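Local atomic coordinates of pectinesterase 1 (Solanum lycopersicum, PDB entry 1XG2), a protein that hydrolyses the methyl esters of pectin homogalacturonan in plant cell walls, releasing methanol, and may prepare fruit walls for softening during ripening. Residues A246-D249 with G250-L254; K296-G300 with G301-R305; K288-P291 with F292-A295; R186-P189 with N190-T193. All coordinates share one frame; numbering follows the deposited sequence. Where two conformers were deposited one is given.

Interaction 1: residues A246-D249 with G250-L254; sequences AEWD and GDFAL
The rings of Trp-248 and Phe-252 lie side by side at a type II' beta turn, Asp-249 to Phe-252: Trp-248 stands just before the turn and Phe-252 is its last residue. The loop belongs to the long excursion between strands 235-236 and 258-262 of the pectinesterase domain, a right-handed parallel beta-helix that forms the C-terminal part of a longer protein. CD1 of Trp-248 comes within 4.0 Å of CD2 of Phe-252, and the five-membered ring of Trp-248 and the Phe-252 ring are inclined at 53°. Each side chain carries CG anti to the backbone N (chi1 179° in Trp-248, 175° in Phe-252), which swings each ring out beside its own carbonyl carbon. The turn that brings them together is closed by one direct bond, Phe-252 N to Asp-249 O at 3.1 Å, with the donor above the carbonyl plane. Gly-250 takes the positive phi that the first inner position of this turn demands. Inside the loop a water accepts from Asp-249 N and donates to the carbonyl oxygens of Gly-250 and Phe-252; the water lies 2.7 Å from Phe-252 O. Beyond this shell, Trp-248 meets the ring of Trp-223 and touches Arg-221, both assigned to substrate binding by similarity, and also Asp-153, the predicted nucleophile; the loop is thus consistent with a wall of the pectin cleft. A second water joins Glu-247 to the turn, accepting from Gly-250 N at 2.9 Å and donating to Glu-247 OE1 at 3.0 Å.

Interaction 2: residues K296-G300 with G301-R305; sequences KLIQG and GSWLR
The indole of Trp-303 reaches back to the chain that precedes it, giving NE1 to Ile-298 O at 2.9 Å, nearly along the C=O axis and close to the ring plane. This bond spans the link between helix 294-297 and the short helix 301-304, in the C-terminal tail that runs across the outer surface of the parallel beta-helix. A second side-chain bond lies beside it: Ser-302 OG donates to Gln-299 O at 2.7 Å. With chi1 at 65°, the Ser-302 hydroxyl sits between its own backbone N and carbonyl carbon, facing back to the residue three places earlier. Gly-300 O starts the new helical turn by accepting from Trp-303 N at 3.1 Å, the donor standing above the carbonyl plane. Around this polar core the packing is apolar. Ile-298 crosses Trp-303 at about a right angle, and its CD1 meets CZ2 of the indole at 4.0 Å. Ile-298, Trp-303 and Leu-304 all lie against Phe-142 of strand 140-144, while Trp-303 and Leu-304 extend to Val-121 of strand 120-123. Gln-299 turns its amide elsewhere: bent at chi2 (79°), it bonds through OE1 to Arg-140, and it packs on Asn-99 of the inhibitor chain. The carbonyl that starts the helix also lies over the indole, Gly-300 O standing 3.6 Å above the ring plane of Trp-303 and displaced toward its rim.

Interaction 3: residues K288-P291 with F292-A295; sequences KAMP and FTVA
Met-290 with Thr-293, and Pro-291 with Phe-292, make a partly buried local contact across a 3-10 turn, where the weakly bonded helix 286-289 passes into helix 294-297. Its hub is Met-290 O, which accepts twice from Thr-293: from N at 3.1 Å, well above the carbonyl plane, and from OG1 at 2.7 Å, in that plane. The Thr-293 hydroxyl is placed for this by a chi1 of 57°, between its own N and carbonyl carbon. Thr-293 is also the N-cap of helix 294-297, its OG1 taking a weak bond from Lys-296 N, so one hydroxyl serves the 3-10 turn behind it and the helix ahead. These helices belong to the C-terminal tail laid over the flank of the parallel beta-helix, and Phe-292 turns its ring into that flank, on Arg-228, Val-230 and Met-232 of strand 228-232. Pro-291 CB lies over one face of the Phe-292 ring, off toward the rim, 4.0 Å from its CD2. At the edge of the same ring, in its plane, Lys-288 O lies 3.7 Å from CE2. Met-290, bent at chi2 and chi3, curls its sulfur round to the threonine methyl, SD to Thr-293 CG2 3.9 Å.

Interaction 4: residues R186-P189 with N190-T193; sequences RTDP and NQAT
Arg-186 and Gln-191 run antiparallel alongside one another, the guanidinium and the amide nearly parallel at 6° between planes. Arg-186 reaches the Gln-191 carbonyl, while Gln-191 reaches the amides that follow Arg-186. Arg-186, bent at chi3 (78°), brings NH1 edge-on to Gln-191 O, 3.0 Å away and within the guanidinium plane. Gln-191, extended beyond CG, sends OE1 the other way to the amides of Thr-187 and Asp-188, two weak bonds; OE1 lies 3.4 Å from Thr-187 N. Gln-191 also ends a type I beta turn that begins at Asp-188, closed by Gln-191 N to Asp-188 O at 3.1 Å. The first residue of the turn also forms an Asx turn: Asp-188 OD1 accepts from Asn-190 N at 3.0 Å, the donor standing above the carboxylate plane. Thr-193 crosses the arginine obliquely, its OG1 3.3 Å from Arg-186 CD. The turn also faces the inhibitor: Asn-190 O bonds Asn-102 and Asn-148 of that chain, and Gln-191 NE2 bonds its Asp-110. In the right-handed beta-helix the whole loop connects strand 179-184 to strand 194-198, with Thr-193 OG1 hydrogen-bonded to Asn-158 and Thr-193 O tied to Arg-228 of the next strand in the sheet, 228-232.

Two of the contacts lie in loops of the beta-helix and two in its C-terminal tail. Interactions 2 and 3 are consecutive there: their centres are 11 Å apart, both use helix 294-297, and Gly-300 N lies 3.0 Å from Val-294 O, a probable hydrogen bond between them. Interaction 1 adjoins the predicted nucleophile Asp-153 and residues assigned to substrate binding by similarity; interaction 4 stands about 18 Å from it between centres, with the side chain of Thr-187 about 7 Å from that of Trp-223. Interactions 2 and 4 come within about 4 Å at their nearest atoms without touching, and the inhibitor reaches both, whereas interactions 1 and 3 meet no other chain.

Interaction 1: residues A246-D249 with G250-L254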
loop_
_atom_site.group_PDB
_atom_site.type_symbol
_atom_site.label_atom_id
_atom_site.label_comp_id
_atom_site.label_asym_id
_atom_site.label_seq_id
_atom_site.Cartn_x
_atom_site.Cartn_y
_atom_site.Cartn_z
ATOM N N ALA A 246 -14.072 7.971 11.418
ATOM C CA ALA A 246 -15.416 7.646 10.956
ATOM C C ALA A 246 -15.617 6.155 10.774
ATOM O O ALA A 246 -14.690 5.403 10.454
ATOM C CB ALA A 246 -15.710 8.361 9.648
ATOM N N GLU A 247 -16.860 5.739 10.968
ATOM C CA GLU A 247 -17.266 4.383 10.688
ATOM C C GLU A 247 -17.127 4.087 9.197
ATOM O O GLU A 247 -17.290 4.981 8.352
ATOM C CB GLU A 247 -18.724 4.195 11.124
ATOM C CG GLU A 247 -18.917 4.301 12.633
ATOM C CD GLU A 247 -20.382 4.193 13.054
ATOM O OE1 GLU A 247 -21.247 4.092 12.167
ATOM O OE2 GLU A 247 -20.650 4.211 14.274
ATOM N N TRP A 248 -16.824 2.832 8.887
ATOM C CA TRP A 248 -16.903 2.327 7.531
ATOM C C TRP A 248 -18.329 1.855 7.250
ATOM O O TRP A 248 -18.930 2.238 6.254
ATOM C CB TRP A 248 -15.932 1.162 7.329
ATOM C CG TRP A 248 -15.973 0.580 5.949
ATOM C CD1 TRP A 248 -16.634 -0.545 5.553
ATOM C CD2 TRP A 248 -15.316 1.090 4.780
ATOM N NE1 TRP A 248 -16.429 -0.769 4.211
ATOM C CE2 TRP A 248 -15.629 0.227 3.713
ATOM C CE3 TRP A 248 -14.483 2.187 4.531
ATOM C CZ2 TRP A 248 -15.164 0.434 2.425
ATOM C CZ3 TRP A 248 -14.021 2.397 3.252
ATOM C CH2 TRP A 248 -14.352 1.516 2.214
ATOM N N ASP A 249 -18.834 0.983 8.122
ATOM C CA ASP A 249 -20.167 0.408 7.981
ATOM C C ASP A 249 -20.665 0.005 9.360
ATOM O O ASP A 249 -20.401 -1.110 9.833
ATOM C CB ASP A 249 -20.107 -0.813 7.060
ATOM C CG ASP A 249 -21.483 -1.403 6.771
ATOM O OD1 ASP A 249 -21.549 -2.516 6.208
ATOM O OD2 ASP A 249 -22.544 -0.820 7.062
ATOM N N GLY A 250 -21.365 0.922 10.016
ATOM C CA GLY A 250 -21.812 0.699 11.377
ATOM C C GLY A 250 -20.663 0.342 12.299
ATOM O O GLY A 250 -19.644 1.049 12.351
ATOM N N ASP A 251 -20.802 -0.779 12.999
ATOM C CA ASP A 251 -19.807 -1.188 13.981
ATOM C C ASP A 251 -18.693 -2.114 13.430
ATOM O O ASP A 251 -17.903 -2.653 14.198
ATOM C CB ASP A 251 -20.496 -1.811 15.207
ATOM C CG ASP A 251 -21.121 -3.176 14.927
ATOM O OD1 ASP A 251 -21.003 -3.715 13.794
ATOM O OD2 ASP A 251 -21.761 -3.785 15.815
ATOM N N PHE A 252 -18.640 -2.300 12.117
ATOM C CA PHE A 252 -17.542 -3.043 11.491
ATOM C C PHE A 252 -16.181 -2.523 11.950
ATOM O O PHE A 252 -15.912 -1.318 11.892
ATOM C CB PHE A 252 -17.636 -2.960 9.968
ATOM C CG PHE A 252 -16.467 -3.592 9.239
ATOM C CD1 PHE A 252 -16.325 -4.968 9.186
ATOM C CD2 PHE A 252 -15.518 -2.800 8.598
ATOM C CE1 PHE A 252 -15.252 -5.546 8.512
ATOM C CE2 PHE A 252 -14.445 -3.372 7.917
ATOM C CZ PHE A 252 -14.311 -4.733 7.866
ATOM N N ALA A 253 -15.360 -3.439 12.456
ATOM C CA ALA A 253 -13.945 -3.202 12.752
ATOM C C ALA A 253 -13.668 -2.417 14.025
ATOM O O ALA A 253 -12.516 -2.283 14.419
ATOM C CB ALA A 253 -13.261 -2.520 11.561
ATOM N N LEU A 254 -14.701 -1.907 14.692
ATOM C CA LEU A 254 -14.478 -0.901 15.732
ATOM C C LEU A 254 -13.730 -1.446 16.955
ATOM O O LEU A 254 -13.068 -0.693 17.658
ATOM C CB LEU A 254 -15.801 -0.234 16.147
ATOM C CG LEU A 254 -16.573 0.458 15.024
ATOM C CD1 LEU A 254 -17.727 1.277 15.595
ATOM C CD2 LEU A 254 -15.653 1.323 14.156
HETATM O O HOH W 1 -21.828 3.732 9.268
HETATM O O HOH W 2 -17.339 0.624 10.708
#

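Interaction 2: residues K296-G300 with G301-R305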
loop_
_atom_site.group_PDB
_atom_site.type_symbol
_atom_site.label_atom_id
_atom_site.label_comp_id
_atom_site.label_asym_id
_atom_site.label_seq_id
_atom_site.Cartn_x
_atom_site.Cartn_y
_atom_site.Cartn_z
ATOM N N LYS A 296 10.947 0.999 13.350
ATOM C CA LYS A 296 10.214 -0.214 13.700
ATOM C C LYS A 296 9.221 -0.666 12.630
ATOM O O LYS A 296 9.056 -1.862 12.415
ATOM C CB LYS A 296 9.477 -0.028 15.028
ATOM C CG LYS A 296 10.382 0.301 16.202
ATOM C CD LYS A 296 11.358 -0.823 16.516
ATOM C CE LYS A 296 12.368 -0.386 17.584
ATOM N NZ LYS A 296 13.421 -1.420 17.801
ATOM N N LEU A 297 8.533 0.269 11.983
ATOM C CA LEU A 297 7.455 -0.101 11.061
ATOM C C LEU A 297 7.973 -0.490 9.676
ATOM O O LEU A 297 7.451 -1.409 9.056
ATOM C CB LEU A 297 6.421 1.019 10.950
ATOM C CG LEU A 297 5.198 0.733 10.060
ATOM C CD1 LEU A 297 4.351 -0.401 10.620
ATOM C CD2 LEU A 297 4.362 1.984 9.917
ATOM N N ILE A 298 9.008 0.203 9.206
ATOM C CA ILE A 298 9.585 -0.051 7.890
ATOM C C ILE A 298 11.083 -0.407 7.912
ATOM O O ILE A 298 11.719 -0.426 6.871
ATOM C CB ILE A 298 9.311 1.159 6.943
ATOM C CG1 ILE A 298 9.963 2.459 7.440
ATOM C CG2 ILE A 298 7.793 1.352 6.777
ATOM C CD1 ILE A 298 9.847 3.618 6.440
ATOM N N GLN A 299 11.636 -0.717 9.077
ATOM C CA GLN A 299 13.058 -1.081 9.166
ATOM C C GLN A 299 13.932 -0.132 8.357
ATOM O O GLN A 299 14.853 -0.553 7.659
ATOM C CB GLN A 299 13.261 -2.520 8.694
ATOM C CG GLN A 299 12.616 -3.537 9.629
ATOM C CD GLN A 299 11.134 -3.647 9.419
ATOM O OE1 GLN A 299 10.693 -3.821 8.296
ATOM N NE2 GLN A 299 10.358 -3.540 10.493
ATOM N N GLY A 300 13.647 1.159 8.466
ATOM C CA GLY A 300 14.058 2.117 7.456
ATOM C C GLY A 300 15.546 2.312 7.239
ATOM O O GLY A 300 15.985 2.451 6.107
ATOM N N GLY A 301 16.321 2.323 8.305
ATOM C CA GLY A 301 17.741 2.588 8.182
ATOM C C GLY A 301 18.457 1.606 7.268
ATOM O O GLY A 301 19.295 2.022 6.451
ATOM N N SER A 302 18.105 0.321 7.384
ATOM C CA SER A 302 18.724 -0.743 6.583
ATOM C C SER A 302 18.666 -0.482 5.094
ATOM O O SER A 302 19.383 -1.122 4.320
ATOM C CB SER A 302 18.097 -2.109 6.919
ATOM O OG SER A 302 16.719 -2.189 6.558
ATOM N N TRP A 303 17.799 0.436 4.675
ATOM C CA TRP A 303 17.721 0.827 3.284
ATOM C C TRP A 303 17.582 2.335 3.025
ATOM O O TRP A 303 17.829 2.769 1.921
ATOM C CB TRP A 303 16.581 0.079 2.579
ATOM C CG TRP A 303 15.238 0.226 3.221
ATOM C CD1 TRP A 303 14.759 -0.497 4.264
ATOM C CD2 TRP A 303 14.197 1.145 2.858
ATOM N NE1 TRP A 303 13.488 -0.092 4.580
ATOM C CE2 TRP A 303 13.112 0.911 3.727
ATOM C CE3 TRP A 303 14.066 2.137 1.877
ATOM C CZ2 TRP A 303 11.915 1.637 3.654
ATOM C CZ3 TRP A 303 12.873 2.855 1.799
ATOM C CH2 TRP A 303 11.818 2.604 2.682
ATOM N N LEU A 304 17.182 3.141 3.994
ATOM C CA LEU A 304 16.987 4.561 3.697
ATOM C C LEU A 304 18.306 5.283 3.540
ATOM O O LEU A 304 18.422 6.178 2.700
ATOM C CB LEU A 304 16.170 5.255 4.765
ATOM C CG LEU A 304 14.667 5.128 4.573
ATOM C CD1 LEU A 304 13.952 5.734 5.778
ATOM C CD2 LEU A 304 14.206 5.762 3.258
ATOM N N ARG A 305 19.313 4.887 4.326
ATOM C CA ARG A 305 20.566 5.641 4.331
ATOM C C ARG A 305 21.215 5.692 2.948
ATOM O O ARG A 305 21.811 6.713 2.598
ATOM C CB ARG A 305 21.545 5.177 5.439
ATOM C CG ARG A 305 22.004 3.702 5.266
ATOM C CD ARG A 305 23.168 3.245 6.168
ATOM N NE ARG A 305 22.733 2.694 7.460
ATOM C CZ ARG A 305 22.336 1.438 7.684
ATOM N NH1 ARG A 305 22.298 0.533 6.709
ATOM N NH2 ARG A 305 21.976 1.083 8.915
#

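Interaction 3: residues K288-P291 with F292-A295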
loop_
_atom_site.group_PDB
_atom_site.type_symbol
_atom_site.label_atom_id
_atom_site.label_comp_id
_atom_site.label_asym_id
_atom_site.label_seq_id
_atom_site.Cartn_x
_atom_site.Cartn_y
_atom_site.Cartn_z
ATOM N N LYS A 288 4.419 2.950 23.263
ATOM C CA LYS A 288 3.289 2.542 22.420
ATOM C C LYS A 288 3.246 3.266 21.060
ATOM O O LYS A 288 2.577 2.801 20.125
ATOM C CB LYS A 288 1.973 2.726 23.181
ATOM C CG LYS A 288 1.839 1.740 24.352
ATOM C CD LYS A 288 0.539 1.935 25.112
ATOM C CE LYS A 288 0.419 0.987 26.308
ATOM N NZ LYS A 288 -0.914 1.158 26.983
ATOM N N ALA A 289 3.933 4.403 20.961
ATOM C CA ALA A 289 4.100 5.108 19.693
ATOM C C ALA A 289 5.277 4.557 18.880
ATOM O O ALA A 289 5.301 4.675 17.646
ATOM C CB ALA A 289 4.297 6.586 19.946
ATOM N N MET A 290 6.239 3.939 19.567
ATOM C CA MET A 290 7.505 3.532 18.940
ATOM C C MET A 290 7.361 2.532 17.782
ATOM O O MET A 290 8.118 2.605 16.826
ATOM C CB MET A 290 8.494 2.985 19.981
ATOM C CG MET A 290 9.578 3.998 20.381
ATOM S SD MET A 290 10.830 4.302 19.103
ATOM C CE MET A 290 11.520 2.699 18.944
ATOM N N PRO A 291 6.424 1.600 17.866
ATOM C CA PRO A 291 6.188 0.652 16.765
ATOM C C PRO A 291 5.867 1.294 15.417
ATOM O O PRO A 291 5.982 0.620 14.389
ATOM C CB PRO A 291 4.990 -0.152 17.254
ATOM C CG PRO A 291 5.056 -0.055 18.723
ATOM C CD PRO A 291 5.533 1.326 19.007
ATOM N N PHE A 292 5.489 2.574 15.427
ATOM C CA PHE A 292 5.068 3.269 14.214
ATOM C C PHE A 292 6.128 4.202 13.651
ATOM O O PHE A 292 5.862 4.940 12.716
ATOM C CB PHE A 292 3.724 3.952 14.478
ATOM C CG PHE A 292 2.676 2.976 14.951
ATOM C CD1 PHE A 292 2.030 2.140 14.046
ATOM C CD2 PHE A 292 2.421 2.814 16.299
ATOM C CE1 PHE A 292 1.099 1.200 14.472
ATOM C CE2 PHE A 292 1.497 1.879 16.740
ATOM C CZ PHE A 292 0.828 1.064 15.824
ATOM N N THR A 293 7.348 4.103 14.185
ATOM C CA THR A 293 8.476 4.898 13.704
ATOM C C THR A 293 9.096 4.244 12.489
ATOM O O THR A 293 8.829 3.086 12.166
ATOM C CB THR A 293 9.561 5.068 14.788
ATOM O OG1 THR A 293 10.011 3.783 15.233
ATOM C CG2 THR A 293 9.012 5.740 16.023
ATOM N N VAL A 294 9.926 5.000 11.802
ATOM C CA VAL A 294 10.641 4.506 10.629
ATOM C C VAL A 294 11.449 3.260 10.993
ATOM O O VAL A 294 11.465 2.276 10.255
ATOM C CB VAL A 294 11.555 5.583 10.078
ATOM C CG1 VAL A 294 12.631 5.008 9.161
ATOM C CG2 VAL A 294 10.750 6.643 9.367
ATOM N N ALA A 295 12.113 3.322 12.144
ATOM C CA ALA A 295 12.939 2.221 12.617
ATOM C C ALA A 295 12.140 0.920 12.775
ATOM O O ALA A 295 12.591 -0.139 12.360
ATOM C CB ALA A 295 13.593 2.601 13.932
#

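Interaction 4: residues R186-P189 with N190-T193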
loop_
_atom_site.group_PDB
_atom_site.type_symbol
_atom_site.label_atom_id
_atom_site.label_comp_id
_atom_site.label_asym_id
_atom_site.label_seq_id
_atom_site.Cartn_x
_atom_site.Cartn_y
_atom_site.Cartn_z
ATOM N N ARG A 186 -5.578 -3.169 6.368
ATOM C CA ARG A 186 -5.027 -4.389 6.959
ATOM C C ARG A 186 -6.155 -5.339 7.356
ATOM O O ARG A 186 -6.990 -5.016 8.194
ATOM C CB ARG A 186 -4.149 -4.100 8.186
ATOM C CG ARG A 186 -3.467 -5.354 8.740
ATOM C CD ARG A 186 -2.469 -5.114 9.852
ATOM N NE ARG A 186 -3.155 -4.872 11.121
ATOM C CZ ARG A 186 -2.698 -5.186 12.332
ATOM N NH1 ARG A 186 -1.515 -5.752 12.498
ATOM N NH2 ARG A 186 -3.445 -4.930 13.403
ATOM N N THR A 187 -6.139 -6.517 6.745
ATOM C CA THR A 187 -7.204 -7.500 6.839
ATOM C C THR A 187 -6.952 -8.490 7.973
ATOM O O THR A 187 -7.878 -9.112 8.485
ATOM C CB THR A 187 -7.264 -8.243 5.484
ATOM O OG1 THR A 187 -7.788 -7.349 4.483
ATOM C CG2 THR A 187 -8.234 -9.391 5.508
ATOM N N ASP A 188 -5.693 -8.615 8.361
ATOM C CA ASP A 188 -5.215 -9.762 9.112
ATOM C C ASP A 188 -4.203 -9.251 10.148
ATOM O O ASP A 188 -3.268 -8.551 9.804
ATOM C CB ASP A 188 -4.604 -10.709 8.078
ATOM C CG ASP A 188 -3.958 -11.956 8.655
ATOM O OD1 ASP A 188 -3.719 -12.093 9.869
ATOM O OD2 ASP A 188 -3.632 -12.874 7.876
ATOM N N PRO A 189 -4.411 -9.580 11.421
ATOM C CA PRO A 189 -3.577 -9.065 12.499
ATOM C C PRO A 189 -2.154 -9.639 12.529
ATOM O O PRO A 189 -1.334 -9.128 13.275
ATOM C CB PRO A 189 -4.346 -9.480 13.743
ATOM C CG PRO A 189 -5.055 -10.671 13.360
ATOM C CD PRO A 189 -5.460 -10.472 11.935
ATOM N N ASN A 190 -1.880 -10.675 11.733
ATOM C CA ASN A 190 -0.547 -11.236 11.615
ATOM C C ASN A 190 0.323 -10.443 10.625
ATOM O O ASN A 190 1.529 -10.664 10.546
ATOM C CB ASN A 190 -0.593 -12.715 11.190
ATOM C CG ASN A 190 -1.481 -13.577 12.097
ATOM O OD1 ASN A 190 -2.357 -14.313 11.620
ATOM N ND2 ASN A 190 -1.251 -13.496 13.390
ATOM N N GLN A 191 -0.293 -9.533 9.875
ATOM C CA GLN A 191 0.412 -8.681 8.932
ATOM C C GLN A 191 1.062 -7.493 9.658
ATOM O O GLN A 191 0.394 -6.777 10.395
ATOM C CB GLN A 191 -0.540 -8.160 7.839
ATOM C CG GLN A 191 -1.131 -9.203 6.891
ATOM C CD GLN A 191 -2.099 -8.582 5.870
ATOM O OE1 GLN A 191 -3.126 -7.990 6.240
ATOM N NE2 GLN A 191 -1.769 -8.705 4.600
ATOM N N ALA A 192 2.356 -7.284 9.433
ATOM C CA ALA A 192 3.078 -6.159 10.057
ATOM C C ALA A 192 3.004 -4.900 9.184
ATOM O O ALA A 192 4.022 -4.328 8.747
ATOM C CB ALA A 192 4.504 -6.525 10.345
ATOM N N THR A 193 1.781 -4.452 8.954
ATOM C CA THR A 193 1.530 -3.323 8.078
ATOM C C THR A 193 0.747 -2.269 8.821
ATOM O O THR A 193 0.248 -2.500 9.925
ATOM C CB THR A 193 0.746 -3.777 6.862
ATOM O OG1 THR A 193 -0.430 -4.473 7.290
ATOM C CG2 THR A 193 1.531 -4.804 6.066
#